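Prophenoloxidase b (Marsupenaeus japonicus, PDB 3WKY) probably oxidises phenols at a type 3 copper centre once its precursor form is activated. Local coordinates at residues V428-E433 with F590-M595; K499-R504 with A543-H548; R504-P509 with Y634-R639. All blocks are in the same frame, centred on the assembly; numbering follows the deposited sequence. Where two conformers were deposited one is given.

Three contacts within the ig-like domain show how segments far apart in sequence are brought together. From the N terminus, strand 424-432 comes first, and interaction 1 closes the longest of the three loops, 156 residues, by setting it across strand 588-598. Inside that loop lies interaction 2, in which 499-504 meets 543-548 after a shorter excursion of 38 residues. Both join the three-stranded antiparallel sheet to the larger mixed sheet. Interaction 3 begins at Arg-504, shared with interaction 2, and reaches forward to the loop 634-639; it crosses both other contacts along the chain and works on the opposite face of strand 501-509, toward the copper-containing domain.

Interaction 1: V428-E433 with F590-M595; sequences VTVQEE and FHFFVM
Val-430 sets its CG2 methyl over one face of the Phe-592 ring, 4.1 Å from the ring centroid and 18° off the normal, a CH-pi contact in the core of a beta sandwich. This is the ig-like domain of the hemocyanin family, and the two strands belong to its two facing sheets. The methyl is displaced toward the rim, with CG2 of Val-430 3.9 Å from CZ of Phe-592. Val-428 comes to the same ring at a slant, its CG1 lying 3.9 Å from Phe-592 CE1. With its other branch it meets the residue two positions further along the far strand: Val-428 CG2 and Val-594 CG2 are 3.8 Å apart, the two valines passing alongside and pointing opposite ways.

Phe-592 reaches across because its CG is anti to the backbone N (chi1 -169°). The axes of the two strand segments pass 9.6 Å apart, so the sheets are joined by side chains rather than by backbone pairing. Around this core, Ile-489 packs on Val-428, while Ile-505 and Leu-503 of the adjacent strand support Phe-592 and Val-594. At the other end of 428-433, the chain is held by polar bonds: Glu-432 OE1 is hydrogen-bonded to Ser-441 OG, His-447 ND1 and Trp-435 NE1, and Gln-431 NE2 donates to Glu-432 O at 2.9 Å, on a lone pair in the carbonyl plane.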
# COMPACT_ATOMS: atom_id res chain seq x y z
N VAL A 428 18.90 -28.32 -46.76
CA VAL A 428 17.50 -28.07 -46.47
C VAL A 428 17.09 -26.90 -47.35
O VAL A 428 17.82 -25.92 -47.46
CB VAL A 428 17.28 -27.64 -44.99
CG1 VAL A 428 15.81 -27.43 -44.73
CG2 VAL A 428 17.85 -28.66 -44.01
N THR A 429 15.94 -27.02 -48.01
CA THR A 429 15.39 -25.91 -48.77
C THR A 429 13.88 -25.87 -48.60
O THR A 429 13.24 -26.92 -48.51
CB THR A 429 15.74 -25.99 -50.27
OG1 THR A 429 15.17 -24.87 -50.96
CG2 THR A 429 15.20 -27.26 -50.88
N VAL A 430 13.32 -24.67 -48.55
CA VAL A 430 11.90 -24.48 -48.38
C VAL A 430 11.39 -23.66 -49.56
O VAL A 430 12.03 -22.67 -49.95
CB VAL A 430 11.61 -23.76 -47.03
CG1 VAL A 430 10.15 -23.36 -46.93
CG2 VAL A 430 11.99 -24.67 -45.87
N GLN A 431 10.26 -24.06 -50.13
CA GLN A 431 9.73 -23.36 -51.29
C GLN A 431 8.22 -23.20 -51.27
O GLN A 431 7.47 -24.19 -51.26
CB GLN A 431 10.17 -24.05 -52.60
CG GLN A 431 9.59 -23.40 -53.86
CD GLN A 431 10.09 -21.98 -54.09
OE1 GLN A 431 11.30 -21.73 -54.08
NE2 GLN A 431 9.17 -21.04 -54.27
N GLU A 432 7.78 -21.96 -51.27
CA GLU A 432 6.37 -21.65 -51.30
C GLU A 432 5.82 -22.05 -52.66
O GLU A 432 6.46 -21.82 -53.69
CB GLU A 432 6.16 -20.16 -51.07
CG GLU A 432 4.72 -19.77 -50.86
CD GLU A 432 4.58 -18.37 -50.31
OE1 GLU A 432 4.88 -17.40 -51.05
OE2 GLU A 432 4.16 -18.25 -49.13
N GLU A 433 4.65 -22.66 -52.66
CA GLU A 433 4.00 -23.09 -53.89
C GLU A 433 3.38 -21.90 -54.62
O GLU A 433 3.23 -20.81 -54.05
CB GLU A 433 2.92 -24.13 -53.58
CG GLU A 433 3.03 -25.43 -54.38
CD GLU A 433 4.29 -26.23 -54.06
OE1 GLU A 433 4.20 -27.22 -53.30
OE2 GLU A 433 5.37 -25.88 -54.57
N PHE A 590 13.29 -16.85 -38.94
CA PHE A 590 13.06 -18.01 -38.07
C PHE A 590 14.10 -19.09 -38.28
O PHE A 590 14.54 -19.34 -39.41
CB PHE A 590 11.69 -18.63 -38.34
CG PHE A 590 10.53 -17.79 -37.89
CD1 PHE A 590 10.10 -16.71 -38.65
CD2 PHE A 590 9.82 -18.12 -36.74
CE1 PHE A 590 9.02 -15.94 -38.26
CE2 PHE A 590 8.73 -17.35 -36.32
CZ PHE A 590 8.33 -16.25 -37.09
N HIS A 591 14.49 -19.75 -37.18
CA HIS A 591 15.26 -20.98 -37.27
C HIS A 591 14.35 -22.10 -37.76
O HIS A 591 13.20 -22.19 -37.34
CB HIS A 591 15.79 -21.39 -35.90
CG HIS A 591 16.82 -20.46 -35.33
ND1 HIS A 591 18.02 -20.19 -35.96
CD2 HIS A 591 16.86 -19.79 -34.15
CE1 HIS A 591 18.73 -19.37 -35.21
NE2 HIS A 591 18.05 -19.11 -34.10
N PHE A 592 14.90 -22.98 -38.59
CA PHE A 592 14.18 -24.14 -39.11
C PHE A 592 15.12 -25.31 -38.82
O PHE A 592 16.03 -25.61 -39.60
CB PHE A 592 13.95 -23.93 -40.62
CG PHE A 592 13.00 -24.91 -41.28
CD1 PHE A 592 13.48 -26.09 -41.85
CD2 PHE A 592 11.65 -24.59 -41.44
CE1 PHE A 592 12.62 -26.98 -42.50
CE2 PHE A 592 10.79 -25.47 -42.10
CZ PHE A 592 11.28 -26.66 -42.63
N PHE A 593 14.92 -25.94 -37.67
CA PHE A 593 15.81 -27.00 -37.18
C PHE A 593 15.39 -28.34 -37.77
O PHE A 593 14.20 -28.67 -37.75
CB PHE A 593 15.73 -27.05 -35.64
CG PHE A 593 16.38 -28.28 -35.01
CD1 PHE A 593 15.69 -29.49 -34.90
CD2 PHE A 593 17.65 -28.19 -34.45
CE1 PHE A 593 16.27 -30.60 -34.29
CE2 PHE A 593 18.24 -29.30 -33.84
CZ PHE A 593 17.55 -30.50 -33.75
N VAL A 594 16.36 -29.11 -38.27
CA VAL A 594 16.07 -30.41 -38.86
C VAL A 594 16.97 -31.48 -38.24
O VAL A 594 18.19 -31.33 -38.23
CB VAL A 594 16.33 -30.40 -40.40
CG1 VAL A 594 16.02 -31.78 -41.01
CG2 VAL A 594 15.52 -29.30 -41.07
N MET A 595 16.37 -32.56 -37.73
CA MET A 595 17.15 -33.68 -37.23
C MET A 595 16.71 -35.01 -37.84
O MET A 595 15.51 -35.31 -37.91
CB MET A 595 17.07 -33.76 -35.71
CG MET A 595 17.90 -34.89 -35.11
SD MET A 595 17.70 -34.92 -33.31
CE MET A 595 18.91 -36.15 -32.81

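Interaction 2: K499-R504 with A543-H548; sequences KRMKLR and AYITRH. With NAG (2-acetamido-2-deoxy-beta-D-glucopyranose), chain E.
Ile-545 points its two branches at two different partners on the facing strand. Ile-545 CD1 meets the methyl CE of Met-501 tip to tip at 3.9 Å, while Ile-545 CG2 meets CD1 of Leu-503 in the same end-on manner, also at 3.9 Å. The division follows from the branching of the isoleucine: CG2 stands anti to the backbone N and CG1 beside it (chi1 -61°), which lets one residue address two neighbours on the same side of strand 501-509. Met-501 and Leu-503, two positions apart, direct their side chains inward. In Met-501, CG is tucked between the backbone N and the carbonyl carbon (chi1 64°), and the chain bends again at chi2 and chi3 before its methyl reaches the isoleucine. The touch is slight and wholly apolar, made by methyl groups; the CA atoms of Leu-503 and Ile-545 stand 9.5 Å apart, so only the side-chain ends meet.

Away from this core, Lys-499, bent at chi2 (-69°), reaches outward, and its NZ donates a 2.8 Å hydrogen bond to the ring oxygen O5 of the N-acetylglucosamine whose neighbours include the glycosylated Asn-422. Lys-502 lays its CD over one face of the Arg-504 guanidinium.

The contact lies toward one side of the sandwich, where strand 541-548 forms an edge of the small sheet and strand 528-534 an edge of the large one. Phe-533 of the latter packs on both Leu-503 and Ile-545; Arg-547 makes a cation-pi contact with that ring and a salt bridge with Asp-531, tying the two edge strands together.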
# COMPACT_ATOMS: atom_id res chain seq x y z
N LYS A 499 18.39 -47.75 -44.22
CA LYS A 499 18.20 -47.23 -42.87
C LYS A 499 16.86 -46.53 -42.78
O LYS A 499 16.47 -45.80 -43.70
CB LYS A 499 19.32 -46.25 -42.52
CG LYS A 499 20.71 -46.85 -42.36
CD LYS A 499 20.80 -47.73 -41.12
CE LYS A 499 22.22 -48.24 -40.92
NZ LYS A 499 22.30 -49.19 -39.79
N ARG A 500 16.14 -46.78 -41.69
CA ARG A 500 14.90 -46.06 -41.41
C ARG A 500 15.26 -44.83 -40.59
O ARG A 500 16.16 -44.88 -39.75
CB ARG A 500 13.94 -46.92 -40.58
CG ARG A 500 13.47 -48.20 -41.23
CD ARG A 500 12.41 -48.89 -40.37
NE ARG A 500 12.79 -48.95 -38.96
CZ ARG A 500 13.69 -49.79 -38.45
NH1 ARG A 500 14.31 -50.65 -39.26
NH2 ARG A 500 13.97 -49.78 -37.16
N MET A 501 14.56 -43.73 -40.83
CA MET A 501 14.77 -42.58 -39.98
C MET A 501 13.49 -41.80 -39.75
O MET A 501 12.52 -41.91 -40.51
CB MET A 501 15.83 -41.67 -40.57
CG MET A 501 15.43 -41.10 -41.88
SD MET A 501 15.52 -39.33 -41.73
CE MET A 501 16.40 -38.96 -43.24
N LYS A 502 13.48 -41.02 -38.67
CA LYS A 502 12.41 -40.08 -38.39
C LYS A 502 12.98 -38.67 -38.52
O LYS A 502 14.01 -38.35 -37.92
CB LYS A 502 11.83 -40.33 -37.00
CG LYS A 502 10.95 -39.19 -36.48
CD LYS A 502 10.00 -39.67 -35.39
CE LYS A 502 8.72 -40.23 -36.01
NZ LYS A 502 7.78 -40.76 -34.98
N LEU A 503 12.36 -37.84 -39.35
CA LEU A 503 12.77 -36.45 -39.48
C LEU A 503 11.99 -35.65 -38.43
O LEU A 503 10.79 -35.85 -38.25
CB LEU A 503 12.48 -35.93 -40.87
CG LEU A 503 13.51 -36.36 -41.92
CD1 LEU A 503 13.04 -35.99 -43.32
CD2 LEU A 503 14.85 -35.71 -41.61
N ARG A 504 12.69 -34.76 -37.73
CA ARG A 504 12.07 -33.96 -36.68
C ARG A 504 12.40 -32.53 -37.01
O ARG A 504 13.57 -32.15 -37.01
CB ARG A 504 12.68 -34.33 -35.34
CG ARG A 504 12.52 -35.79 -34.99
CD ARG A 504 13.26 -36.13 -33.73
NE ARG A 504 13.19 -37.55 -33.44
CZ ARG A 504 12.23 -38.14 -32.75
NH1 ARG A 504 11.23 -37.42 -32.23
NH2 ARG A 504 12.27 -39.45 -32.56
N ALA A 543 19.79 -39.15 -50.57
CA ALA A 543 18.35 -39.16 -50.80
C ALA A 543 17.77 -37.77 -50.60
O ALA A 543 18.31 -36.96 -49.84
CB ALA A 543 17.65 -40.17 -49.90
N TYR A 544 16.68 -37.50 -51.31
CA TYR A 544 15.95 -36.25 -51.17
C TYR A 544 14.58 -36.58 -50.63
O TYR A 544 13.88 -37.43 -51.18
CB TYR A 544 15.83 -35.54 -52.53
CG TYR A 544 17.16 -35.34 -53.22
CD1 TYR A 544 17.99 -34.28 -52.88
CD2 TYR A 544 17.60 -36.22 -54.21
CE1 TYR A 544 19.20 -34.09 -53.49
CE2 TYR A 544 18.82 -36.03 -54.83
CZ TYR A 544 19.62 -34.97 -54.47
OH TYR A 544 20.83 -34.76 -55.08
N ILE A 545 14.20 -35.93 -49.53
CA ILE A 545 12.89 -36.17 -48.94
C ILE A 545 12.11 -34.87 -48.98
O ILE A 545 12.56 -33.85 -48.43
CB ILE A 545 12.99 -36.68 -47.49
CG1 ILE A 545 13.75 -38.01 -47.43
CG2 ILE A 545 11.61 -36.86 -46.89
CD1 ILE A 545 15.11 -37.91 -46.80
N THR A 546 10.97 -34.90 -49.65
CA THR A 546 10.17 -33.71 -49.89
C THR A 546 8.82 -33.86 -49.19
O THR A 546 8.16 -34.89 -49.33
CB THR A 546 9.91 -33.51 -51.39
OG1 THR A 546 11.14 -33.16 -52.04
CG2 THR A 546 8.88 -32.41 -51.62
N ARG A 547 8.43 -32.84 -48.42
CA ARG A 547 7.15 -32.85 -47.74
C ARG A 547 6.35 -31.61 -48.09
O ARG A 547 6.90 -30.51 -48.17
CB ARG A 547 7.34 -32.92 -46.22
CG ARG A 547 7.79 -34.28 -45.73
CD ARG A 547 6.62 -35.22 -45.57
NE ARG A 547 5.99 -35.07 -44.26
CZ ARG A 547 5.10 -35.92 -43.75
NH1 ARG A 547 4.71 -36.97 -44.44
NH2 ARG A 547 4.60 -35.70 -42.54
N HIS A 548 5.05 -31.79 -48.31
CA HIS A 548 4.13 -30.69 -48.57
C HIS A 548 3.55 -30.23 -47.25
O HIS A 548 3.39 -31.04 -46.34
CB HIS A 548 2.99 -31.15 -49.48
CG HIS A 548 2.09 -30.03 -49.94
ND1 HIS A 548 1.09 -29.51 -49.16
CD2 HIS A 548 2.04 -29.36 -51.12
CE1 HIS A 548 0.47 -28.55 -49.82
NE2 HIS A 548 1.02 -28.44 -51.01
C1 NAG E . 23.30 -47.20 -36.74
C2 NAG E . 23.31 -46.94 -35.23
C3 NAG E . 23.15 -48.17 -34.32
C4 NAG E . 22.53 -49.39 -35.00
C5 NAG E . 23.13 -49.55 -36.37
C6 NAG E . 22.63 -50.83 -37.04
C7 NAG E . 24.75 -44.99 -34.78
C8 NAG E . 25.99 -44.44 -35.42
N2 NAG E . 24.58 -46.31 -34.86
O3 NAG E . 22.35 -47.82 -33.21
O4 NAG E . 22.77 -50.55 -34.23
O5 NAG E . 22.72 -48.44 -37.13
O6 NAG E . 21.22 -50.84 -37.04
O7 NAG E . 23.97 -44.23 -34.22

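Interaction 3: R504-P509 with Y634-R639; sequences RIFLAP and YPLERR. With EDO (1,2-ethanediol), chain N.
Arg-504 runs past the edge of the Tyr-634 ring, and its atoms meet the carbonyl oxygen and then the CD1 edge of that residue. From CB the side chain leaves with CG anti to the carbonyl carbon (chi1 -59°) and stays extended to NE. Arg-504 CD comes 3.7 Å from Tyr-634 O. Arg-504 NE lies near the plane of the tyrosine ring, 3.6 Å from Tyr-634 CD1, and Arg-504 CZ is 3.7 Å from the same carbon. Tyr-634 CD1 lies over one face of the guanidinium, toward its rim, and the guanidinium plane is turned 84° from that of the ring. At the tip, Arg-504 NH1 donates to a water at 2.8 Å, and this water in turn donates to Tyr-634 O at 2.7 Å; NH1 also makes a salt bridge with Asp-628.

These residues line the face of strand 501-509 that is turned away from the sandwich interior of the ig-like domain, where a loop without regular structure packs against the large sheet. Phe-506, two residues on, touches Tyr-224 of helix 218-239, the helix that brings His-226 to the copper-dioxygen cluster. A leucine in place of Arg-504 would probably leave Asp-628 without its salt-bridge mate, and the water that now links the arginine to Tyr-634 O without its donor.

Phe-506 brings CE1 to 3.8 Å from Tyr-634 O, and its CB is 4.1 Å from CD1 of Leu-636. A cis peptide joins Tyr-634 to Pro-635, whose CB lies over one face of the tyrosine ring. Trp-630 stacks on Tyr-634, and the hydroxyl of Tyr-634 is hydrogen-bonded to Gln-418 O.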
# COMPACT_ATOMS: atom_id res chain seq x y z
N ARG A 504 12.69 -34.76 -37.73
CA ARG A 504 12.07 -33.96 -36.68
C ARG A 504 12.40 -32.53 -37.01
O ARG A 504 13.57 -32.15 -37.01
CB ARG A 504 12.68 -34.33 -35.34
CG ARG A 504 12.52 -35.79 -34.99
CD ARG A 504 13.26 -36.13 -33.73
NE ARG A 504 13.19 -37.55 -33.44
CZ ARG A 504 12.23 -38.14 -32.75
NH1 ARG A 504 11.23 -37.42 -32.23
NH2 ARG A 504 12.27 -39.45 -32.56
N ILE A 505 11.38 -31.73 -37.29
CA ILE A 505 11.59 -30.38 -37.79
C ILE A 505 10.86 -29.38 -36.89
O ILE A 505 9.67 -29.55 -36.64
CB ILE A 505 11.07 -30.26 -39.22
CG1 ILE A 505 11.81 -31.30 -40.09
CG2 ILE A 505 11.26 -28.86 -39.74
CD1 ILE A 505 11.70 -31.10 -41.57
N PHE A 506 11.57 -28.37 -36.40
CA PHE A 506 10.99 -27.41 -35.44
C PHE A 506 11.31 -25.97 -35.86
O PHE A 506 12.32 -25.73 -36.53
CB PHE A 506 11.51 -27.67 -34.01
CG PHE A 506 10.99 -28.94 -33.41
CD1 PHE A 506 11.63 -30.15 -33.63
CD2 PHE A 506 9.86 -28.93 -32.60
CE1 PHE A 506 11.15 -31.33 -33.07
CE2 PHE A 506 9.37 -30.11 -32.04
CZ PHE A 506 10.02 -31.30 -32.27
N LEU A 507 10.47 -25.03 -35.44
CA LEU A 507 10.58 -23.63 -35.85
C LEU A 507 10.68 -22.77 -34.59
O LEU A 507 10.04 -23.09 -33.58
CB LEU A 507 9.33 -23.21 -36.63
CG LEU A 507 9.31 -21.84 -37.34
CD1 LEU A 507 10.09 -21.91 -38.65
CD2 LEU A 507 7.88 -21.38 -37.60
N ALA A 508 11.47 -21.70 -34.64
CA ALA A 508 11.51 -20.69 -33.57
C ALA A 508 12.02 -19.38 -34.13
O ALA A 508 12.80 -19.38 -35.08
CB ALA A 508 12.40 -21.16 -32.41
N PRO A 509 11.59 -18.25 -33.56
CA PRO A 509 12.18 -16.99 -34.04
C PRO A 509 13.67 -16.93 -33.72
O PRO A 509 14.12 -17.53 -32.73
CB PRO A 509 11.44 -15.91 -33.22
CG PRO A 509 10.20 -16.59 -32.71
CD PRO A 509 10.58 -18.03 -32.51
N TYR A 634 11.51 -33.84 -28.44
CA TYR A 634 12.92 -34.23 -28.45
C TYR A 634 13.56 -33.76 -29.75
O TYR A 634 12.93 -33.83 -30.81
CB TYR A 634 13.03 -35.75 -28.29
CG TYR A 634 14.31 -36.39 -28.81
CD1 TYR A 634 14.41 -36.82 -30.12
CD2 TYR A 634 15.40 -36.61 -27.96
CE1 TYR A 634 15.57 -37.43 -30.59
CE2 TYR A 634 16.57 -37.22 -28.43
CZ TYR A 634 16.64 -37.63 -29.74
OH TYR A 634 17.80 -38.24 -30.21
N PRO A 635 14.80 -33.26 -29.68
CA PRO A 635 15.64 -33.16 -28.48
C PRO A 635 15.61 -31.76 -27.86
O PRO A 635 16.42 -31.47 -26.98
CB PRO A 635 17.04 -33.40 -29.06
CG PRO A 635 16.97 -32.75 -30.41
CD PRO A 635 15.54 -32.88 -30.90
N LEU A 636 14.68 -30.92 -28.29
CA LEU A 636 14.73 -29.49 -27.97
C LEU A 636 13.86 -29.10 -26.76
O LEU A 636 13.27 -28.02 -26.74
CB LEU A 636 14.33 -28.67 -29.20
CG LEU A 636 15.24 -28.92 -30.41
CD1 LEU A 636 14.75 -28.12 -31.60
CD2 LEU A 636 16.68 -28.57 -30.07
N GLU A 637 13.79 -29.98 -25.77
CA GLU A 637 13.16 -29.61 -24.49
C GLU A 637 14.10 -29.85 -23.32
O GLU A 637 13.69 -29.76 -22.17
CB GLU A 637 11.82 -30.33 -24.29
CG GLU A 637 11.69 -31.68 -25.02
CD GLU A 637 12.65 -32.73 -24.50
OE1 GLU A 637 13.71 -32.94 -25.14
OE2 GLU A 637 12.34 -33.36 -23.47
N ARG A 638 15.38 -30.15 -23.60
CA ARG A 638 16.35 -30.28 -22.51
C ARG A 638 17.47 -29.27 -22.60
O ARG A 638 17.79 -28.76 -23.67
CB ARG A 638 16.98 -31.69 -22.45
CG ARG A 638 16.05 -32.78 -21.92
CD ARG A 638 16.82 -34.00 -21.45
NE ARG A 638 15.96 -35.19 -21.42
CZ ARG A 638 16.39 -36.42 -21.19
NH1 ARG A 638 17.68 -36.65 -20.94
NH2 ARG A 638 15.54 -37.43 -21.22
N ARG A 639 18.11 -29.01 -21.46
CA ARG A 639 19.24 -28.11 -21.45
C ARG A 639 20.44 -28.77 -22.13
O ARG A 639 20.50 -30.00 -22.28
CB ARG A 639 19.60 -27.70 -20.02
CG ARG A 639 20.11 -28.84 -19.17
CD ARG A 639 20.13 -28.41 -17.70
NE ARG A 639 21.29 -28.93 -17.00
CZ ARG A 639 21.29 -30.00 -16.22
NH1 ARG A 639 20.17 -30.68 -16.01
NH2 ARG A 639 22.41 -30.39 -15.62
C1 EDO N . 24.23 -28.31 -18.83
O1 EDO N . 23.84 -29.28 -17.85
C2 EDO N . 23.74 -26.94 -18.38
O2 EDO N . 22.89 -26.34 -19.37
O HOH W 1 10.70 -34.63 -32.07